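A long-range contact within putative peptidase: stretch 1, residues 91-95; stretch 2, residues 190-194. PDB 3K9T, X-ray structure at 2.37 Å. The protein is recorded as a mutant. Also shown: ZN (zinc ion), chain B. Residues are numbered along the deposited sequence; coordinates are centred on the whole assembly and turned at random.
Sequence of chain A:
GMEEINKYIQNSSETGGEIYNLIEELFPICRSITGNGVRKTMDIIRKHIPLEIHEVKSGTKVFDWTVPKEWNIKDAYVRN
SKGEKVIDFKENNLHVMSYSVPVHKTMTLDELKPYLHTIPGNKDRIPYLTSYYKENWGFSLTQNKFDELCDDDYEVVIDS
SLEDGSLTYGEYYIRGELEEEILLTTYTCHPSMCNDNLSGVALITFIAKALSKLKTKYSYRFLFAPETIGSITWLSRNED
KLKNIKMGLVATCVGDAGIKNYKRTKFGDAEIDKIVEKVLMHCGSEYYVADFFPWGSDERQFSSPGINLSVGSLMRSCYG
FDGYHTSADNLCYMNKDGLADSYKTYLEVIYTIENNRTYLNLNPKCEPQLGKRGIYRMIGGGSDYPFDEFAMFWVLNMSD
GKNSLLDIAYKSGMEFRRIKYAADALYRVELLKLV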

# COMPACT_ATOMS: atom_id res chain seq x y z
N GLU A 91 -34.98 41.94 -9.55
CA GLU A 91 -35.23 41.12 -8.36
C GLU A 91 -34.16 40.04 -8.14
O GLU A 91 -33.86 39.69 -7.00
N ASN A 92 -33.64 39.47 -9.23
CA ASN A 92 -32.61 38.44 -9.14
C ASN A 92 -31.89 38.37 -10.49
O ASN A 92 -32.53 38.18 -11.50
N ASN A 93 -30.57 38.54 -10.51
CA ASN A 93 -29.87 38.53 -11.81
C ASN A 93 -29.73 37.11 -12.39
O ASN A 93 -29.28 36.92 -13.53
N LEU A 94 -30.14 36.12 -11.61
CA LEU A 94 -30.16 34.74 -12.10
C LEU A 94 -31.32 34.53 -13.11
O LEU A 94 -31.29 33.57 -13.89
N HIS A 95 -32.30 35.45 -13.11
CA HIS A 95 -33.40 35.46 -14.10
C HIS A 95 -32.96 35.60 -15.57
O HIS A 95 -33.76 35.29 -16.45
N HIS A 190 -19.18 34.33 -11.56
CA HIS A 190 -20.54 34.01 -11.11
C HIS A 190 -21.25 35.23 -10.52
O HIS A 190 -20.66 35.96 -9.71
N PRO A 191 -22.51 35.44 -10.91
CA PRO A 191 -23.30 36.58 -10.42
C PRO A 191 -23.82 36.40 -8.98
O PRO A 191 -22.99 36.10 -8.10
N SER A 192 -25.14 36.57 -8.74
CA SER A 192 -25.69 36.53 -7.35
C SER A 192 -25.90 35.12 -6.79
O SER A 192 -27.02 34.65 -6.62
N MSE A 193 -24.78 34.44 -6.54
CA MSE A 193 -24.73 33.17 -5.84
C MSE A 193 -23.55 33.27 -4.86
O MSE A 193 -22.52 33.87 -5.18
N CYS A 194 -23.74 32.69 -3.68
CA CYS A 194 -22.81 32.86 -2.59
C CYS A 194 -21.68 31.81 -2.48
O CYS A 194 -20.54 32.18 -2.59

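A single asparagine side chain, Asn93, grips one residue of a distant loop at two points, its backbone nitrogen and its side-chain hydroxyl, and this two-point hold is the most distinctive feature of a contact between segments almost a hundred residues apart. It illustrates a general principle: where two irregular segments meet without strand pairing, a carboxamide can stand in for a partner's backbone, because it carries an acceptor and a donor side by side.

The CA-to-CB bond of Asn93 points toward the second stretch, and chi1 in the p well (59°) with chi2 at 37° sets the amide against Ser192. Ser192 N donates to Asn93 OD1 at 3.1 Å with a favourable angle of 155°. The other half of the amide reaches the hydroxyl: Asn93 ND2 lies 2.8 Å from Ser192 OG, but the angle at the hydrogen is only 116°, so this hydrogen bond is weak despite its short length. Ser192, also directed toward its partner and in the m rotamer (-59°), brings OG within range of the amide; the same hydroxyl is hydrogen-bonded elsewhere in the structure as well. The amide oxygen also packs against carbon, with Asn93 OD1 3.3 Å from Pro191 CB.

Two waters extend the polar network. Water 2 joins the same pair of residues by a second route, accepting from Asn93 N at 2.8 Å and donating to Ser192 OG at 2.7 Å. Water 1 links a different pair of groups, donating to Asn92 OD1 at 2.9 Å and to Ser192 O at 2.6 Å. Ser192 is thus engaged through its backbone nitrogen, its carbonyl and its hydroxyl, a thorough use of a small residue.

Asn92 contributes chiefly through that water. Its CA-to-CB bond runs sideways, although the t rotamer (-159°) carries the end of the side chain nearer, and its direct contact is loose, with Asn92 OD1 4.5 Å from Ser192 CB. The same oxygen has a local role: Leu94 N donates to Asn92 OD1 at 3.1 Å, helping to hold the turn that leads into the short 3-10 segment and presents Asn93 and Leu94.

Beside the polar centre lies a small apolar patch. Leu94 also starts sideways, but with chi1 m and chi2 t its methyl groups come closer to the second stretch. Leu94 CD2 meets Pro191 CG at 3.9 Å, while Leu94 CD1 lies 3.8 Å from Met193 CG. The latter residue is selenomethionine, in an m, t, m conformation, and its side chain likewise ends nearer than its first bond suggests. A backbone hydrogen bond from Met193 N to Pro191 O, 2.9 Å long, tightens the loop around Ser192.

His190 does not touch the first stretch, yet its NE2 binds the zinc ion, with His190 NE2 2.0 Å from ZN and three further ligand atoms from elsewhere in the structure. The contact at Pro191, Ser192 and Met193 thus lies directly after a metal ligand in sequence.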

# COMPACT_ATOMS: atom_id res chain seq x y z
CB GLU A 91 -36.59 40.44 -8.44
CG GLU A 91 -37.77 41.39 -8.42
CD GLU A 91 -39.11 40.64 -8.40
OE1 GLU A 91 -39.09 39.37 -8.34
OE2 GLU A 91 -40.16 41.34 -8.42
CB ASN A 92 -33.22 37.09 -8.77
CG ASN A 92 -32.20 36.13 -8.17
OD1 ASN A 92 -31.06 36.03 -8.64
ND2 ASN A 92 -32.61 35.41 -7.13
CB ASN A 93 -28.56 39.35 -11.79
CG ASN A 93 -27.56 38.85 -10.76
OD1 ASN A 93 -27.43 37.63 -10.52
ND2 ASN A 93 -26.80 39.79 -10.17
CB LEU A 94 -30.21 33.74 -10.95
CG LEU A 94 -29.04 33.65 -9.95
CD1 LEU A 94 -29.24 32.41 -9.03
CD2 LEU A 94 -27.65 33.59 -10.62
CB HIS A 95 -34.43 36.56 -13.82
CG HIS A 95 -35.31 36.30 -12.64
ND1 HIS A 95 -36.06 35.16 -12.50
CD2 HIS A 95 -35.57 37.05 -11.54
CE1 HIS A 95 -36.72 35.20 -11.36
NE2 HIS A 95 -36.47 36.34 -10.76
CB HIS A 190 -20.52 32.92 -10.07
CG HIS A 190 -20.22 31.57 -10.63
ND1 HIS A 190 -19.27 31.36 -11.60
CD2 HIS A 190 -20.74 30.35 -10.33
CE1 HIS A 190 -19.20 30.06 -11.86
NE2 HIS A 190 -20.09 29.44 -11.11
CB PRO A 191 -24.39 36.75 -11.49
CG PRO A 191 -24.50 35.40 -12.12
CD PRO A 191 -23.16 34.77 -12.05
CB SER A 192 -27.01 37.31 -7.26
OG SER A 192 -26.85 38.66 -7.64
CB MSE A 193 -24.56 32.00 -6.81
CG MSE A 193 -25.76 31.78 -7.77
SE MSE A 193 -25.23 30.63 -9.18
CE MSE A 193 -24.14 31.91 -10.22
CB CYS A 194 -23.61 32.96 -1.28
SG CYS A 194 -24.61 34.48 -1.21
ZN ZN B . -20.37 27.43 -10.77
O HOH W 1 -29.59 34.82 -6.46
O HOH W 2 -29.36 39.54 -8.16